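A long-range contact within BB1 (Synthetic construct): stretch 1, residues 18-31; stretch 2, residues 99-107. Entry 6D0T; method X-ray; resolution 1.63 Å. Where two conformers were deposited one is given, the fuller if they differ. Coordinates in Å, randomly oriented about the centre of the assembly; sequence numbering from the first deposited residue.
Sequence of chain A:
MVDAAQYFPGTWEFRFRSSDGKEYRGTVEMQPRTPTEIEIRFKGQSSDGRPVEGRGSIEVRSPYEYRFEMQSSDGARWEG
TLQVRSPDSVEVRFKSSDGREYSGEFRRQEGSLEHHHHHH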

# COMPACT_ATOMS: atom_id res chain seq x y z
N SER A 18 -10.98 6.90 -2.62
CA SER A 18 -11.43 6.71 -3.99
C SER A 18 -12.11 7.97 -4.48
O SER A 18 -12.44 8.87 -3.71
CB SER A 18 -12.39 5.53 -4.10
OG SER A 18 -13.63 5.89 -3.57
N SER A 19 -12.31 8.03 -5.79
CA SER A 19 -12.93 9.20 -6.37
C SER A 19 -14.35 9.39 -5.87
O SER A 19 -14.84 10.52 -5.89
CB SER A 19 -12.87 9.10 -7.90
OG SER A 19 -13.51 7.91 -8.36
N ASP A 20 -15.01 8.33 -5.42
CA ASP A 20 -16.36 8.43 -4.88
C ASP A 20 -16.38 8.77 -3.40
O ASP A 20 -17.46 9.00 -2.85
CB ASP A 20 -17.13 7.13 -5.12
CG ASP A 20 -16.47 5.95 -4.44
OD1 ASP A 20 -16.86 5.62 -3.30
OD2 ASP A 20 -15.54 5.36 -5.04
N GLY A 21 -15.23 8.78 -2.74
CA GLY A 21 -15.15 9.17 -1.35
C GLY A 21 -14.95 8.02 -0.37
O GLY A 21 -14.83 8.28 0.83
N LYS A 22 -14.93 6.78 -0.83
CA LYS A 22 -14.63 5.70 0.10
C LYS A 22 -13.17 5.79 0.50
O LYS A 22 -12.31 6.17 -0.31
CB LYS A 22 -14.93 4.34 -0.50
CG LYS A 22 -14.86 3.23 0.55
CD LYS A 22 -15.43 1.90 0.07
CE LYS A 22 -15.14 0.79 1.07
NZ LYS A 22 -16.30 0.50 1.97
N GLU A 23 -12.88 5.46 1.76
CA GLU A 23 -11.56 5.70 2.31
C GLU A 23 -11.20 4.60 3.29
O GLU A 23 -12.04 4.13 4.06
CB GLU A 23 -11.49 7.09 2.99
CG GLU A 23 -10.15 7.45 3.56
CD GLU A 23 -10.07 8.90 4.03
OE1 GLU A 23 -10.17 9.80 3.19
OE2 GLU A 23 -9.90 9.14 5.25
N TYR A 24 -9.94 4.18 3.24
CA TYR A 24 -9.37 3.23 4.18
C TYR A 24 -8.17 3.90 4.82
O TYR A 24 -7.43 4.64 4.15
CB TYR A 24 -8.94 1.94 3.49
CG TYR A 24 -10.08 1.05 3.05
CD1 TYR A 24 -10.46 -0.04 3.80
CD2 TYR A 24 -10.74 1.27 1.86
CE1 TYR A 24 -11.47 -0.86 3.38
CE2 TYR A 24 -11.75 0.44 1.44
CZ TYR A 24 -12.09 -0.63 2.20
OH TYR A 24 -13.10 -1.46 1.78
N ARG A 25 -7.99 3.64 6.12
CA ARG A 25 -6.82 4.12 6.85
C ARG A 25 -6.30 2.97 7.69
O ARG A 25 -7.05 2.08 8.07
CB ARG A 25 -7.16 5.28 7.78
CG ARG A 25 -7.39 6.60 7.11
CD ARG A 25 -7.77 7.62 8.18
NE ARG A 25 -8.07 8.92 7.62
CZ ARG A 25 -7.20 9.91 7.45
NH1 ARG A 25 -5.93 9.76 7.81
NH2 ARG A 25 -7.59 11.07 6.94
N GLY A 26 -5.01 3.01 8.01
CA GLY A 26 -4.48 2.00 8.91
C GLY A 26 -2.97 2.05 8.97
O GLY A 26 -2.36 3.10 8.68
N THR A 27 -2.39 0.93 9.40
CA THR A 27 -0.95 0.79 9.59
C THR A 27 -0.49 -0.45 8.84
O THR A 27 -1.18 -1.47 8.83
CB THR A 27 -0.59 0.67 11.07
OG1 THR A 27 -1.15 1.77 11.77
CG2 THR A 27 0.90 0.70 11.26
N VAL A 28 0.67 -0.35 8.20
CA VAL A 28 1.29 -1.50 7.55
C VAL A 28 2.68 -1.71 8.13
O VAL A 28 3.38 -0.77 8.53
CB VAL A 28 1.39 -1.38 6.01
CG1 VAL A 28 0.14 -0.85 5.39
CG2 VAL A 28 2.57 -0.57 5.62
N GLU A 29 3.08 -2.97 8.14
CA GLU A 29 4.46 -3.38 8.34
C GLU A 29 4.97 -4.00 7.06
O GLU A 29 4.30 -4.86 6.48
CB GLU A 29 4.61 -4.40 9.47
CG GLU A 29 4.25 -3.84 10.81
N MET A 30 6.12 -3.54 6.60
CA MET A 30 6.76 -4.05 5.39
C MET A 30 8.09 -4.71 5.74
O MET A 30 8.88 -4.17 6.52
CB MET A 30 6.98 -2.94 4.37
CG MET A 30 5.74 -2.25 3.95
SD MET A 30 5.98 -1.30 2.47
CE MET A 30 4.55 -0.22 2.49
N GLN A 31 8.33 -5.88 5.18
CA GLN A 31 9.61 -6.56 5.36
C GLN A 31 9.94 -7.29 4.06
O GLN A 31 9.04 -7.74 3.36
CB GLN A 31 9.59 -7.56 6.53
CG GLN A 31 8.73 -8.70 6.29
N GLY A 99 -14.40 -1.88 -8.74
CA GLY A 99 -14.53 -0.91 -9.80
C GLY A 99 -14.07 0.50 -9.47
O GLY A 99 -14.10 1.36 -10.35
N ARG A 100 -13.67 0.76 -8.23
CA ARG A 100 -13.21 2.07 -7.80
C ARG A 100 -11.76 2.32 -8.20
O ARG A 100 -10.96 1.40 -8.36
CB ARG A 100 -13.34 2.21 -6.28
CG ARG A 100 -14.76 2.15 -5.75
CD ARG A 100 -14.75 2.26 -4.23
NE ARG A 100 -16.05 2.70 -3.72
CZ ARG A 100 -16.90 1.97 -3.02
NH1 ARG A 100 -16.63 0.70 -2.68
NH2 ARG A 100 -18.04 2.51 -2.63
N GLU A 101 -11.43 3.59 -8.35
CA GLU A 101 -10.06 4.06 -8.56
C GLU A 101 -9.64 4.82 -7.31
O GLU A 101 -10.38 5.69 -6.85
CB GLU A 101 -9.98 4.99 -9.77
CG GLU A 101 -10.07 4.31 -11.12
N TYR A 102 -8.45 4.51 -6.77
CA TYR A 102 -7.98 5.13 -5.55
C TYR A 102 -6.64 5.83 -5.75
O TYR A 102 -5.82 5.42 -6.59
CB TYR A 102 -7.76 4.10 -4.43
CG TYR A 102 -8.99 3.46 -3.81
CD1 TYR A 102 -9.39 3.83 -2.54
CD2 TYR A 102 -9.69 2.47 -4.45
CE1 TYR A 102 -10.45 3.25 -1.93
CE2 TYR A 102 -10.77 1.87 -3.86
CZ TYR A 102 -11.15 2.27 -2.58
OH TYR A 102 -12.24 1.65 -1.98
N SER A 103 -6.43 6.87 -4.95
CA SER A 103 -5.11 7.41 -4.69
C SER A 103 -4.89 7.43 -3.18
O SER A 103 -5.83 7.29 -2.40
CB SER A 103 -4.91 8.81 -5.26
OG SER A 103 -5.86 9.70 -4.77
N GLY A 104 -3.64 7.58 -2.78
CA GLY A 104 -3.36 7.46 -1.36
C GLY A 104 -1.90 7.68 -1.07
O GLY A 104 -1.09 8.01 -1.95
N GLU A 105 -1.56 7.50 0.20
CA GLU A 105 -0.22 7.78 0.68
C GLU A 105 0.14 6.82 1.80
O GLU A 105 -0.71 6.44 2.60
CB GLU A 105 -0.11 9.22 1.17
CG GLU A 105 1.32 9.65 1.41
CD GLU A 105 1.43 10.97 2.16
OE1 GLU A 105 0.39 11.54 2.57
OE2 GLU A 105 2.58 11.43 2.35
N PHE A 106 1.42 6.41 1.80
CA PHE A 106 2.09 5.79 2.95
C PHE A 106 3.02 6.83 3.56
O PHE A 106 3.79 7.49 2.84
CB PHE A 106 2.95 4.59 2.53
CG PHE A 106 2.21 3.40 2.02
CD1 PHE A 106 1.54 2.56 2.87
CD2 PHE A 106 2.26 3.07 0.68
CE1 PHE A 106 0.90 1.41 2.39
CE2 PHE A 106 1.61 1.95 0.20
CZ PHE A 106 0.93 1.11 1.07
N ARG A 107 2.99 6.94 4.89
CA ARG A 107 3.82 7.85 5.66
C ARG A 107 4.60 7.04 6.70
O ARG A 107 4.01 6.33 7.53
CB ARG A 107 2.96 8.93 6.32
CG ARG A 107 2.10 9.66 5.27
CD ARG A 107 1.19 10.72 5.87
NE ARG A 107 1.93 11.66 6.71
CZ ARG A 107 2.61 12.71 6.25
NH1 ARG A 107 2.65 12.97 4.95
NH2 ARG A 107 3.25 13.50 7.10
O HOH W 1 -13.76 5.39 -7.57

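Contacts between distant parts of a chain often divide into a polar end, where backbone and charge fix the register, and an apolar end, where side chains simply fill space. The two stretches of BB1 illustrate the principle well. Ser 18 pairs with Tyr 102 in the sheet; beyond the turn, strand 23-31 crosses strand 101-107 at 52°, the axes coming no closer than 8.8 Å, and side chains fill the space between.

Ser 18 begins the contact. It forms an antiparallel, non-hydrogen-bonded bridge with Tyr 102, the two CA atoms lying 4.1 Å apart, so both side chains emerge on the same face of the sheet. There CB of Ser 18 sits 3.6 Å from the centroid of the Tyr 102 ring, almost on the ring normal, a CH-pi contact. The carbonyl O of Glu 101 accepts a CA-H...O contact from Ser 18 CA at 3.2 Å and a hydrogen bond from Ser 19 N, also at 3.2 Å.

From Ser 18 to Gly 21 the chain makes a type I turn, closed by a bond from Gly 21 N to Ser 18 O (3.0 Å). Gly 21 has a positive phi, at which a CB would be jammed against the preceding carbonyl. A water ties the turn to the other stretch: it accepts from Glu 101 N at 3.0 Å, donates to Asp 20 OD2 at 3.1 Å, and bonds to Ser 19 OG at 2.7 Å.

Asp 20 supplies the charge. Its carboxylate meets the edge of the Arg 100 guanidinium in a salt bridge, with Arg 100 NE donating to Asp 20 OD1 at 3.1 Å and, weakly, to Asp 20 OD2 at 3.0 Å. The acid is also held from within its own turn by a very short hydrogen bond from Ser 18 OG to Asp 20 OD2, 2.5 Å. Lys 22 then places its CD over a face of the same guanidinium, 3.2 Å from Arg 100 NH1: one planar cation thus uses its edge for charge and a face for packing.

With Tyr 24 the character changes. Its ring presents an edge to the Tyr 102 hydroxyl, CE2 of Tyr 24 lying 3.7 Å from OH of Tyr 102. Alternation along the strand then brings Val 28 and Met 30 toward Phe 106. Val 28 CG1 meets the ring edge, 3.8 Å from Phe 106 CE1, whereas Met 30 CE lies over a face in a CH-pi contact, 4.0 Å from the Phe 106 ring centroid. These buried apolar groups fill the space between the two crossing strands.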